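Local coordinates for sugar ABC transporter substrate-binding protein, BlMnBP1 (Bifidobacterium animalis subsp. lactis ATCC 27673, PDB 6I5R) that binds mannobiose and, as the solute-binding component of a bifidobacterial ABC transporter, probably captures manno-oligosaccharides for uptake, at residues I22-I27 with A336-V341; G119-M124 with G138-I143; I128-E133 with I357-D362; E133-G138 with G387-L392. One frame throughout, in Å; residues are numbered along the deposited sequence.

Contact 1: residues I22-I27 with A336-V341; sequences ITYPEI and ASMIFV
M338 reaches out from its helix to meet Y24 with its sulfur and I27 with its CG. Its CG stands anti to the backbone N (chi1 -170°), and a bend at the last torsion (chi3 -52°) turns CE aside toward the carbonyl of I22. The sulfur lies against the backbone where the 3-10 turn begins, M338 SD 3.6 Å from Y24 N and 4.0 Å from Y24 CB. Nearer the helix I27 arrives with its CD1 tip, and the two chains cross obliquely; the CD1 of I27 presses on the CG of M338 at 3.5 Å, a tight carbon contact. The second branch of I27 spreads over the next helix residue, CG2 of I27 meeting CG1 of I339 at 4.2 Å. The loop is kept in shape by E26, whose OE1 accepts the backbone N-H of T23 at 2.8 Å in an almost straight bond. An alanine at M338 would probably open a gap where the thioether fills the space beside Y24 and I27 CD1, leaving the start of the turn less firmly seated. K342, just beyond the segment on the same helix, bonds the carbonyl oxygens of Y24 and I27 and makes a cation-pi contact with the Y24 ring. The N-terminal loop thus lies on the face of helix 331-346 that carries M338, while A336, S337 and F340 pack on strands 38-44 and 100-102.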
loop_
_atom_site.group_PDB
_atom_site.type_symbol
_atom_site.label_atom_id
_atom_site.label_comp_id
_atom_site.label_asym_id
_atom_site.label_seq_id
_atom_site.Cartn_x
_atom_site.Cartn_y
_atom_site.Cartn_z
ATOM N N ILE A 22 7.522 -17.936 -22.656
ATOM C CA ILE A 22 7.819 -16.527 -22.918
ATOM C C ILE A 22 7.948 -15.799 -21.580
ATOM O O ILE A 22 7.045 -15.873 -20.734
ATOM C CB ILE A 22 6.714 -15.876 -23.767
ATOM C CG1 ILE A 22 6.365 -16.732 -24.977
ATOM C CG2 ILE A 22 7.118 -14.481 -24.219
ATOM C CD1 ILE A 22 5.029 -16.334 -25.628
ATOM N N THR A 23 9.051 -15.085 -21.397
ATOM C CA THR A 23 9.165 -14.245 -20.217
ATOM C C THR A 23 8.662 -12.855 -20.545
ATOM O O THR A 23 8.560 -12.459 -21.704
ATOM C CB THR A 23 10.600 -14.172 -19.673
ATOM O OG1 THR A 23 11.489 -13.636 -20.655
ATOM C CG2 THR A 23 11.064 -15.564 -19.217
ATOM N N TYR A 24 8.358 -12.102 -19.493
ATOM C CA TYR A 24 7.825 -10.753 -19.673
ATOM C C TYR A 24 8.709 -9.846 -20.523
ATOM O O TYR A 24 8.171 -9.140 -21.395
ATOM C CB TYR A 24 7.581 -10.169 -18.276
ATOM C CG TYR A 24 7.187 -8.719 -18.210
ATOM C CD1 TYR A 24 8.131 -7.709 -18.333
ATOM C CD2 TYR A 24 5.876 -8.366 -17.945
ATOM C CE1 TYR A 24 7.765 -6.388 -18.243
ATOM C CE2 TYR A 24 5.505 -7.047 -17.844
ATOM C CZ TYR A 24 6.439 -6.060 -18.006
ATOM O OH TYR A 24 6.044 -4.739 -17.914
ATOM N N PRO A 25 10.026 -9.782 -20.331
ATOM C CA PRO A 25 10.839 -8.897 -21.191
ATOM C C PRO A 25 10.784 -9.276 -22.675
ATOM O O PRO A 25 11.080 -8.425 -23.534
ATOM C CB PRO A 25 12.262 -9.040 -20.615
ATOM C CG PRO A 25 12.054 -9.555 -19.181
ATOM C CD PRO A 25 10.829 -10.446 -19.280
ATOM N N GLU A 26 10.429 -10.531 -22.987
ATOM C CA GLU A 26 10.415 -11.081 -24.341
ATOM C C GLU A 26 9.157 -10.705 -25.110
ATOM O O GLU A 26 9.097 -10.925 -26.328
ATOM C CB GLU A 26 10.574 -12.599 -24.261
ATOM C CG GLU A 26 11.989 -13.092 -23.861
ATOM C CD GLU A 26 12.105 -14.611 -23.737
ATOM O OE1 GLU A 26 11.150 -15.247 -23.231
ATOM O OE2 GLU A 26 13.154 -15.190 -24.151
ATOM N N ILE A 27 8.168 -10.110 -24.434
ATOM C CA ILE A 27 6.930 -9.698 -25.086
ATOM C C ILE A 27 7.180 -8.391 -25.818
ATOM O O ILE A 27 7.614 -7.404 -25.207
ATOM C CB ILE A 27 5.800 -9.546 -24.051
ATOM C CG1 ILE A 27 5.496 -10.888 -23.398
ATOM C CG2 ILE A 27 4.546 -8.976 -24.685
ATOM C CD1 ILE A 27 4.512 -10.765 -22.302
ATOM N N ALA A 336 -1.952 -14.249 -22.696
ATOM C CA ALA A 336 -2.855 -13.113 -22.806
ATOM C C ALA A 336 -2.772 -12.243 -21.558
ATOM O O ALA A 336 -2.740 -11.016 -21.646
ATOM C CB ALA A 336 -4.287 -13.581 -23.020
ATOM N N SER A 337 -2.704 -12.878 -20.391
ATOM C CA SER A 337 -2.681 -12.128 -19.137
ATOM C C SER A 337 -1.378 -11.357 -18.988
ATOM O O SER A 337 -1.370 -10.236 -18.471
ATOM C CB SER A 337 -2.872 -13.083 -17.958
ATOM O OG SER A 337 -4.165 -13.666 -17.942
ATOM N N MET A 338 -0.260 -11.957 -19.421
ATOM C CA MET A 338 1.038 -11.297 -19.276
ATOM C C MET A 338 1.162 -10.132 -20.248
ATOM O O MET A 338 1.778 -9.102 -19.922
ATOM C CB MET A 338 2.177 -12.307 -19.474
ATOM C CG MET A 338 3.533 -11.751 -19.102
ATOM S SD MET A 338 4.892 -12.966 -19.127
ATOM C CE MET A 338 4.293 -14.316 -18.110
ATOM N N ILE A 339 0.555 -10.271 -21.429
ATOM C CA ILE A 339 0.438 -9.144 -22.350
ATOM C C ILE A 339 -0.348 -8.003 -21.713
ATOM O O ILE A 339 0.079 -6.848 -21.744
ATOM C CB ILE A 339 -0.204 -9.606 -23.668
ATOM C CG1 ILE A 339 0.722 -10.622 -24.335
ATOM C CG2 ILE A 339 -0.499 -8.422 -24.566
ATOM C CD1 ILE A 339 0.160 -11.276 -25.598
ATOM N N PHE A 340 -1.509 -8.301 -21.109
ATOM C CA PHE A 340 -2.291 -7.238 -20.487
ATOM C C PHE A 340 -1.533 -6.583 -19.329
ATOM O O PHE A 340 -1.580 -5.362 -19.161
ATOM C CB PHE A 340 -3.644 -7.786 -20.007
ATOM C CG PHE A 340 -4.497 -6.742 -19.346
ATOM C CD1 PHE A 340 -5.068 -5.731 -20.101
ATOM C CD2 PHE A 340 -4.699 -6.755 -17.983
ATOM C CE1 PHE A 340 -5.807 -4.738 -19.508
ATOM C CE2 PHE A 340 -5.457 -5.754 -17.375
ATOM C CZ PHE A 340 -6.016 -4.758 -18.146
ATOM N N VAL A 341 -0.843 -7.371 -18.503
ATOM C CA VAL A 341 -0.061 -6.767 -17.424
ATOM C C VAL A 341 1.022 -5.863 -17.998
ATOM O O VAL A 341 1.253 -4.746 -17.521
ATOM C CB VAL A 341 0.543 -7.857 -16.520
ATOM C CG1 VAL A 341 1.581 -7.259 -15.583
ATOM C CG2 VAL A 341 -0.537 -8.547 -15.725
#

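Contact 2: residues G119-M124 with G138-I143; sequences GETSEM and GQTYGI. With ZN (zinc ion), chain H.
T121 and T140 each turn OG1 anti to their own carbonyl carbon (chi1 -55° and -63°), and the two side chains cross at about a right angle so that their hydroxyls meet. T121 OG1 donates to T140 OG1 at 2.9 Å. M124 CG lies 3.9 Å from T140 CB, and the bends at chi2 and chi3 lead to CE, 3.8 Å from I143 CD1. The backbones run antiparallel, E120 and Q139 forming a non-hydrogen-bonded pair; T140 N bonds to G119 O, and T121 N to G138 O at 2.9 Å. E120, at the N-cap of helix 121-124, passes across Q139, and its carboxylate binds a zinc ion through OE1 at 2.1 Å and OE2 at 2.3 Å. The backbone angles of G119 would jam a side chain against the preceding carbonyl, and the positive phi of G138 also favours glycine. A water links G138 O with S122 N, so this one carbonyl serves two N-H groups of the first helical turn, one directly and one through water. Because T140 OG1 also bonds A131 O, its hydroxyl accepts from T121 and donates a hydrogen bond to that carbonyl, which probably fixes the rotation of both threonines.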
loop_
_atom_site.group_PDB
_atom_site.type_symbol
_atom_site.label_atom_id
_atom_site.label_comp_id
_atom_site.label_asym_id
_atom_site.label_seq_id
_atom_site.Cartn_x
_atom_site.Cartn_y
_atom_site.Cartn_z
ATOM N N GLY A 119 9.652 -13.943 -14.936
ATOM C CA GLY A 119 11.033 -13.995 -15.383
ATOM C C GLY A 119 11.988 -13.889 -14.210
ATOM O O GLY A 119 11.603 -13.563 -13.098
ATOM N N GLU A 120 13.256 -14.213 -14.476
ATOM C CA GLU A 120 14.291 -14.041 -13.466
ATOM C C GLU A 120 14.220 -12.620 -12.939
ATOM O O GLU A 120 14.115 -11.671 -13.716
ATOM C CB GLU A 120 15.695 -14.257 -14.037
ATOM C CG GLU A 120 16.293 -15.657 -13.935
ATOM C CD GLU A 120 17.762 -15.657 -14.365
ATOM O OE1 GLU A 120 18.579 -14.916 -13.815
ATOM O OE2 GLU A 120 18.126 -16.379 -15.291
ATOM N N THR A 121 14.352 -12.458 -11.623
ATOM C CA THR A 121 14.297 -11.113 -11.056
ATOM C C THR A 121 15.416 -10.228 -11.612
ATOM O O THR A 121 15.205 -9.044 -11.913
ATOM C CB THR A 121 14.370 -11.182 -9.534
ATOM O OG1 THR A 121 13.330 -12.033 -9.042
ATOM C CG2 THR A 121 14.210 -9.802 -8.926
ATOM N N SER A 122 16.598 -10.801 -11.814
ATOM C CA SER A 122 17.686 -9.990 -12.334
ATOM C C SER A 122 17.381 -9.469 -13.730
ATOM O O SER A 122 17.862 -8.386 -14.097
ATOM C CB SER A 122 18.980 -10.787 -12.345
ATOM O OG SER A 122 18.877 -11.915 -13.175
ATOM N N GLU A 123 16.634 -10.245 -14.545
ATOM C CA GLU A 123 16.196 -9.766 -15.857
ATOM C C GLU A 123 15.048 -8.774 -15.728
ATOM O O GLU A 123 14.962 -7.815 -16.503
ATOM C CB GLU A 123 15.791 -10.944 -16.770
ATOM C CG GLU A 123 16.988 -11.684 -17.406
ATOM C CD GLU A 123 17.900 -10.750 -18.206
ATOM O OE1 GLU A 123 17.445 -10.176 -19.221
ATOM O OE2 GLU A 123 19.065 -10.559 -17.784
ATOM N N MET A 124 14.137 -8.994 -14.769
ATOM C CA MET A 124 12.998 -8.100 -14.621
ATOM C C MET A 124 13.446 -6.712 -14.173
ATOM O O MET A 124 12.887 -5.701 -14.609
ATOM C CB MET A 124 11.990 -8.697 -13.643
ATOM C CG MET A 124 11.320 -9.981 -14.139
ATOM S SD MET A 124 10.327 -9.657 -15.620
ATOM C CE MET A 124 9.044 -8.571 -14.952
ATOM N N GLY A 138 14.626 -16.246 -6.704
ATOM C CA GLY A 138 15.191 -15.628 -7.899
ATOM C C GLY A 138 14.231 -15.350 -9.037
ATOM O O GLY A 138 14.670 -14.978 -10.140
ATOM N N GLN A 139 12.938 -15.537 -8.825
ATOM C CA GLN A 139 11.933 -15.263 -9.842
ATOM C C GLN A 139 10.986 -14.191 -9.313
ATOM O O GLN A 139 10.665 -14.173 -8.121
ATOM C CB GLN A 139 11.148 -16.511 -10.198
ATOM C CG GLN A 139 11.932 -17.633 -10.811
ATOM C CD GLN A 139 12.302 -17.388 -12.278
ATOM O OE1 GLN A 139 11.481 -16.941 -13.064
ATOM N NE2 GLN A 139 13.547 -17.718 -12.655
ATOM N N THR A 140 10.548 -13.317 -10.211
ATOM C CA THR A 140 9.534 -12.310 -9.927
ATOM C C THR A 140 8.134 -12.813 -10.295
ATOM O O THR A 140 7.887 -13.231 -11.437
ATOM C CB THR A 140 9.874 -11.038 -10.702
ATOM O OG1 THR A 140 11.136 -10.512 -10.249
ATOM C CG2 THR A 140 8.803 -9.998 -10.509
ATOM N N TYR A 141 7.219 -12.763 -9.319
ATOM C CA TYR A 141 5.852 -13.249 -9.471
ATOM C C TYR A 141 4.795 -12.145 -9.452
ATOM O O TYR A 141 3.619 -12.426 -9.725
ATOM C CB TYR A 141 5.540 -14.261 -8.363
ATOM C CG TYR A 141 6.377 -15.492 -8.433
ATOM C CD1 TYR A 141 7.590 -15.599 -7.746
ATOM C CD2 TYR A 141 5.948 -16.582 -9.174
ATOM C CE1 TYR A 141 8.332 -16.750 -7.809
ATOM C CE2 TYR A 141 6.690 -17.706 -9.261
ATOM C CZ TYR A 141 7.870 -17.808 -8.568
ATOM O OH TYR A 141 8.603 -18.981 -8.675
ATOM N N GLY A 142 5.168 -10.919 -9.134
ATOM C CA GLY A 142 4.234 -9.810 -9.179
ATOM C C GLY A 142 4.903 -8.559 -9.703
ATOM O O GLY A 142 6.093 -8.328 -9.492
ATOM N N ILE A 143 4.116 -7.756 -10.414
ATOM C CA ILE A 143 4.521 -6.441 -10.896
ATOM C C ILE A 143 3.599 -5.405 -10.259
ATOM O O ILE A 143 2.375 -5.543 -10.313
ATOM C CB ILE A 143 4.446 -6.351 -12.431
ATOM C CG1 ILE A 143 5.281 -7.473 -13.071
ATOM C CG2 ILE A 143 4.881 -4.972 -12.915
ATOM C CD1 ILE A 143 5.426 -7.367 -14.591
HETATM ZN ZN ZN H . 20.244 -15.643 -14.845
HETATM O O HOH W 1 17.211 -13.396 -10.298
HETATM O O HOH W 2 19.954 -14.458 -16.553
HETATM O O HOH W 3 20.244 -16.592 -16.214
#

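Contact 3: residues I128-E133 with I357-D362; sequences IKLADE and IPIKAD
K129 binds the other segment with both its nitrogens, using successive carbonyls. Its backbone N donates to I359 O at 2.8 Å, lying in the carbonyl plane, and its ammonium NZ donates to P358 O at the same 2.8 Å, tilted 29° from that carbonyl's plane. The side chain is extended beyond CG, which carries NZ far enough to pass I359 O and reach P358 O. NZ is also bonded to D363 O, its strongest polar partner, so two backbone carbonyls hold the ammonium group. On the way the methylenes skirt further oxygens, K129 CE coming 3.4 Å from K360 O. I359 O is also approached by the CA of I128 in a CA-H...O contact. The two segments, neither of them a regular helix or strand, are joined in a single backbone bridge at I128 and K360, and V127 adds a backbone bond to A361. The junction lies over strand 139-155 of the solute-binding fold, where I128 and I359 both rest on I143. Packing takes over away from the bonds. I128 CB lies 3.9 Å from I359 CG2. A361 CB abuts I128 N at 3.5 Å. Farther along, L130 crosses I359 at about a right angle, CD1 of L130 against CD1 of I359 at 4.1 Å, and I357 CG2 borders the ammonium group of K129.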
loop_
_atom_site.group_PDB
_atom_site.type_symbol
_atom_site.label_atom_id
_atom_site.label_comp_id
_atom_site.label_asym_id
_atom_site.label_seq_id
_atom_site.Cartn_x
_atom_site.Cartn_y
_atom_site.Cartn_z
ATOM N N ILE A 128 11.393 -3.294 -15.146
ATOM C CA ILE A 128 10.471 -2.724 -14.178
ATOM C C ILE A 128 11.204 -2.333 -12.906
ATOM O O ILE A 128 12.252 -2.887 -12.563
ATOM C CB ILE A 128 9.312 -3.681 -13.814
ATOM C CG1 ILE A 128 9.851 -4.915 -13.109
ATOM C CG2 ILE A 128 8.505 -4.078 -15.058
ATOM C CD1 ILE A 128 8.729 -5.848 -12.645
ATOM N N LYS A 129 10.598 -1.387 -12.188
ATOM C CA LYS A 129 10.943 -1.065 -10.815
ATOM C C LYS A 129 10.352 -2.093 -9.845
ATOM O O LYS A 129 9.362 -2.772 -10.136
ATOM C CB LYS A 129 10.423 0.327 -10.457
ATOM C CG LYS A 129 10.922 1.404 -11.380
ATOM C CD LYS A 129 10.323 2.772 -11.084
ATOM C CE LYS A 129 10.543 3.687 -12.282
ATOM N NZ LYS A 129 9.899 5.025 -12.171
ATOM N N LEU A 130 10.989 -2.219 -8.691
ATOM C CA LEU A 130 10.478 -3.026 -7.595
ATOM C C LEU A 130 10.356 -4.493 -7.991
ATOM O O LEU A 130 9.446 -5.190 -7.558
ATOM C CB LEU A 130 9.135 -2.484 -7.115
ATOM C CG LEU A 130 9.220 -1.016 -6.721
ATOM C CD1 LEU A 130 7.822 -0.441 -6.494
ATOM C CD2 LEU A 130 10.051 -0.837 -5.450
ATOM N N ALA A 131 11.296 -4.964 -8.814
ATOM C CA ALA A 131 11.217 -6.317 -9.331
ATOM C C ALA A 131 11.387 -7.367 -8.252
ATOM O O ALA A 131 10.901 -8.481 -8.429
ATOM C CB ALA A 131 12.273 -6.543 -10.424
ATOM N N ASP A 132 12.036 -7.041 -7.142
ATOM C CA ASP A 132 12.283 -8.011 -6.086
ATOM C C ASP A 132 11.271 -7.923 -4.961
ATOM O O ASP A 132 11.427 -8.611 -3.942
ATOM C CB ASP A 132 13.711 -7.821 -5.534
ATOM C CG ASP A 132 13.889 -6.501 -4.828
ATOM O OD1 ASP A 132 12.909 -5.743 -4.709
ATOM O OD2 ASP A 132 15.024 -6.188 -4.385
ATOM N N GLU A 133 10.248 -7.077 -5.110
ATOM C CA GLU A 133 9.248 -6.927 -4.059
ATOM C C GLU A 133 8.372 -8.172 -3.965
ATOM O O GLU A 133 8.137 -8.703 -2.875
ATOM C CB GLU A 133 8.420 -5.667 -4.332
ATOM C CG GLU A 133 7.395 -5.321 -3.296
ATOM C CD GLU A 133 6.600 -4.080 -3.696
ATOM O OE1 GLU A 133 5.774 -4.204 -4.612
ATOM O OE2 GLU A 133 6.795 -2.989 -3.117
ATOM N N ILE A 357 3.776 6.445 -9.061
ATOM C CA ILE A 357 5.074 6.423 -9.756
ATOM C C ILE A 357 5.043 5.299 -10.765
ATOM O O ILE A 357 4.755 4.145 -10.405
ATOM C CB ILE A 357 6.215 6.241 -8.746
ATOM C CG1 ILE A 357 6.317 7.485 -7.868
ATOM C CG2 ILE A 357 7.518 5.917 -9.463
ATOM C CD1 ILE A 357 6.867 7.144 -6.508
ATOM N N PRO A 358 5.324 5.569 -12.053
ATOM C CA PRO A 358 5.308 4.495 -13.053
ATOM C C PRO A 358 6.340 3.430 -12.741
ATOM O O PRO A 358 7.393 3.692 -12.148
ATOM C CB PRO A 358 5.638 5.196 -14.377
ATOM C CG PRO A 358 5.757 6.633 -14.107
ATOM C CD PRO A 358 5.714 6.876 -12.618
ATOM N N ILE A 359 6.011 2.210 -13.154
ATOM C CA ILE A 359 6.812 1.039 -12.843
ATOM C C ILE A 359 7.725 0.626 -13.992
ATOM O O ILE A 359 8.732 -0.056 -13.744
ATOM C CB ILE A 359 5.871 -0.111 -12.412
ATOM C CG1 ILE A 359 5.119 0.344 -11.161
ATOM C CG2 ILE A 359 6.629 -1.389 -12.165
ATOM C CD1 ILE A 359 5.962 0.529 -9.971
ATOM N N LYS A 360 7.430 1.027 -15.230
ATOM C CA LYS A 360 8.383 0.785 -16.302
ATOM C C LYS A 360 9.742 1.340 -15.895
ATOM O O LYS A 360 9.850 2.485 -15.434
ATOM C CB LYS A 360 7.912 1.422 -17.610
ATOM C CG LYS A 360 8.830 1.070 -18.766
ATOM C CD LYS A 360 8.382 1.693 -20.086
ATOM C CE LYS A 360 9.139 1.033 -21.210
ATOM N NZ LYS A 360 8.658 1.483 -22.538
ATOM N N ALA A 361 10.777 0.513 -16.037
ATOM C CA ALA A 361 12.067 0.811 -15.422
ATOM C C ALA A 361 12.598 2.164 -15.860
ATOM O O ALA A 361 13.205 2.883 -15.061
ATOM C CB ALA A 361 13.089 -0.269 -15.759
ATOM N N ASP A 362 12.372 2.540 -17.120
ATOM C CA ASP A 362 13.049 3.692 -17.703
ATOM C C ASP A 362 12.237 4.969 -17.648
ATOM O O ASP A 362 12.573 5.914 -18.359
ATOM C CB ASP A 362 13.366 3.422 -19.167
ATOM C CG ASP A 362 12.106 3.256 -19.991
ATOM O OD1 ASP A 362 11.264 4.202 -20.086
ATOM O OD2 ASP A 362 11.910 2.153 -20.528
#

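Contact 4: residues E133-G138 with G387-L392; sequences EKAYDG and GQEDLL. With ZN (zinc ion), chain J; ZN (zinc ion), chain F.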
loop_
_atom_site.group_PDB
_atom_site.type_symbol
_atom_site.label_atom_id
_atom_site.label_comp_id
_atom_site.label_asym_id
_atom_site.label_seq_id
_atom_site.Cartn_x
_atom_site.Cartn_y
_atom_site.Cartn_z
ATOM N N GLU A 133 10.248 -7.077 -5.110
ATOM C CA GLU A 133 9.248 -6.927 -4.059
ATOM C C GLU A 133 8.372 -8.172 -3.965
ATOM O O GLU A 133 8.137 -8.703 -2.875
ATOM C CB GLU A 133 8.420 -5.667 -4.332
ATOM C CG GLU A 133 7.395 -5.321 -3.296
ATOM C CD GLU A 133 6.600 -4.080 -3.696
ATOM O OE1 GLU A 133 5.774 -4.204 -4.612
ATOM O OE2 GLU A 133 6.795 -2.989 -3.117
ATOM N N LYS A 134 7.884 -8.658 -5.104
ATOM C CA LYS A 134 7.102 -9.898 -5.149
ATOM C C LYS A 134 7.902 -10.944 -5.913
ATOM O O LYS A 134 7.592 -11.283 -7.046
ATOM C CB LYS A 134 5.747 -9.665 -5.790
ATOM C CG LYS A 134 4.986 -8.494 -5.208
ATOM C CD LYS A 134 4.419 -8.813 -3.839
ATOM C CE LYS A 134 3.461 -7.745 -3.364
ATOM N NZ LYS A 134 2.972 -8.022 -2.012
ATOM N N ALA A 135 8.963 -11.429 -5.274
ATOM C CA ALA A 135 9.871 -12.374 -5.893
ATOM C C ALA A 135 10.277 -13.428 -4.871
ATOM O O ALA A 135 10.143 -13.239 -3.650
ATOM C CB ALA A 135 11.096 -11.656 -6.481
ATOM N N TYR A 136 10.776 -14.549 -5.391
ATOM C CA TYR A 136 11.204 -15.634 -4.516
ATOM C C TYR A 136 12.100 -16.591 -5.286
ATOM O O TYR A 136 11.865 -16.851 -6.472
ATOM C CB TYR A 136 10.024 -16.434 -3.943
ATOM C CG TYR A 136 10.486 -17.259 -2.780
ATOM C CD1 TYR A 136 10.662 -16.663 -1.564
ATOM C CD2 TYR A 136 10.779 -18.597 -2.905
ATOM C CE1 TYR A 136 11.106 -17.354 -0.491
ATOM C CE2 TYR A 136 11.234 -19.320 -1.818
ATOM C CZ TYR A 136 11.403 -18.672 -0.616
ATOM O OH TYR A 136 11.850 -19.311 0.523
ATOM N N ASP A 137 13.063 -17.192 -4.573
ATOM C CA ASP A 137 14.041 -18.106 -5.187
ATOM C C ASP A 137 14.451 -17.568 -6.573
ATOM O O ASP A 137 14.605 -18.330 -7.521
ATOM C CB ASP A 137 13.478 -19.556 -5.234
ATOM C CG ASP A 137 13.897 -20.409 -3.997
ATOM O OD1 ASP A 137 14.714 -19.950 -3.239
ATOM O OD2 ASP A 137 13.459 -21.568 -3.773
ATOM N N GLY A 138 14.626 -16.246 -6.704
ATOM C CA GLY A 138 15.191 -15.628 -7.899
ATOM C C GLY A 138 14.231 -15.350 -9.037
ATOM O O GLY A 138 14.670 -14.978 -10.140
ATOM N N GLY A 387 19.300 -15.888 1.219
ATOM C CA GLY A 387 18.811 -16.955 2.052
ATOM C C GLY A 387 17.786 -16.543 3.077
ATOM O O GLY A 387 17.230 -17.416 3.744
ATOM N N GLN A 388 17.554 -15.239 3.246
ATOM C CA GLN A 388 16.620 -14.718 4.236
ATOM C C GLN A 388 15.370 -14.134 3.590
ATOM O O GLN A 388 14.598 -13.455 4.263
ATOM C CB GLN A 388 17.296 -13.654 5.109
ATOM C CG GLN A 388 18.178 -14.209 6.220
ATOM C CD GLN A 388 18.554 -13.147 7.285
ATOM O OE1 GLN A 388 18.526 -13.408 8.506
ATOM N NE2 GLN A 388 18.927 -11.958 6.826
ATOM N N GLU A 389 15.131 -14.420 2.310
ATOM C CA GLU A 389 14.037 -13.760 1.603
ATOM C C GLU A 389 12.704 -14.020 2.289
ATOM O O GLU A 389 11.815 -13.164 2.271
ATOM C CB GLU A 389 14.013 -14.253 0.162
ATOM C CG GLU A 389 13.313 -13.347 -0.841
ATOM C CD GLU A 389 13.526 -13.811 -2.293
ATOM O OE1 GLU A 389 13.989 -14.938 -2.494
ATOM O OE2 GLU A 389 13.228 -13.047 -3.231
ATOM N N ASP A 390 12.576 -15.178 2.917
ATOM C CA ASP A 390 11.339 -15.677 3.493
ATOM C C ASP A 390 11.226 -15.379 4.980
ATOM O O ASP A 390 10.207 -15.713 5.601
ATOM C CB ASP A 390 11.262 -17.194 3.260
ATOM C CG ASP A 390 9.882 -17.749 3.517
ATOM O OD1 ASP A 390 8.902 -16.996 3.351
ATOM O OD2 ASP A 390 9.755 -18.935 3.888
ATOM N N LEU A 391 12.247 -14.757 5.566
ATOM C CA LEU A 391 12.298 -14.646 7.013
ATOM C C LEU A 391 11.181 -13.744 7.543
ATOM O O LEU A 391 10.523 -14.085 8.532
ATOM C CB LEU A 391 13.668 -14.114 7.438
ATOM C CG LEU A 391 13.793 -14.033 8.949
ATOM C CD1 LEU A 391 13.800 -15.431 9.549
ATOM C CD2 LEU A 391 15.034 -13.269 9.348
ATOM N N LEU A 392 10.939 -12.613 6.895
ATOM C CA LEU A 392 9.881 -11.723 7.378
ATOM C C LEU A 392 8.522 -12.407 7.285
ATOM O O LEU A 392 7.714 -12.331 8.214
ATOM C CB LEU A 392 9.862 -10.403 6.608
ATOM C CG LEU A 392 8.707 -9.465 7.016
ATOM C CD1 LEU A 392 8.878 -8.857 8.412
ATOM C CD2 LEU A 392 8.571 -8.398 5.933
HETATM ZN ZN ZN J . 7.655 -18.722 3.912
HETATM ZN ZN ZN F . 14.986 -21.492 -1.949
HETATM O O HOH W 4 8.216 -20.342 5.181
#
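Beside the phenol of Y136, both carboxylate oxygens of D390 grip a zinc ion, D390 OD1 at 2.2 Å and D390 OD2 at 2.1 Å. A water at 2.1 Å from the metal, together with D107, S109 and N394, adds to the site. Y136 flanks this ligand: CB of D390 lies at the ring edge, near its plane, 3.5 Å from Y136 OH, while the D390 carboxylate stands nearly perpendicular to the ring (84°). The ring gets there because CG of Y136 is anti to its backbone N (chi1 -164°). Strand 135-136 leads through D137 and G138, both with left-handed backbone angles of the type I' turn, into strand 139-155, making a tight beta hairpin. E389, extended beyond CG, reaches the turn from the other segment. Its OE1 takes a weak bond from D137 N at 3.2 Å, well off straight, and its carboxylate is turned only 17° from the Y136 ring plane. Its other oxygen, E389 OE2, faces A135 O at 3.1 Å, an approach of two acceptors that might raise the pKa of the glutamate. D137 binds another zinc ion through OD1 at 2.0 Å and, more loosely, through OD2. An alanine in place of Y136 would probably open a gap alongside D390, leaving CB of that zinc ligand without its ring-edge neighbour. K108 and S109 also touch the Y136 side chain, and the E389 side chain touches K108, so the loop that supplies zinc ligands borders the tyrosine as well. Past D390 the chain enters helix 391-399, where L391 and L392 turn to helices 217-224 and 425-443.

In the fold
From the N terminus, contact 1 closes the longest loop, bringing the segment ahead of strand 38-44 back to helix 331-346. Contact 2 falls wholly within that loop and closes a short one of 13 residues, pairing strand 119-120 with the start of strand 139-155. Contacts 3 and 4 leave from the connection between those strands and run to 357-362 and 387-392, so each crosses contacts 1 and 2, and they cross each other, sharing E133. Y24 joins contact 1 to contact 2 by packing on M124 and I143, and contacts 2 and 3 touch directly. Contact 4 shares G138 with contact 2, and its hairpin strand lies beside 139-155 in the sheet.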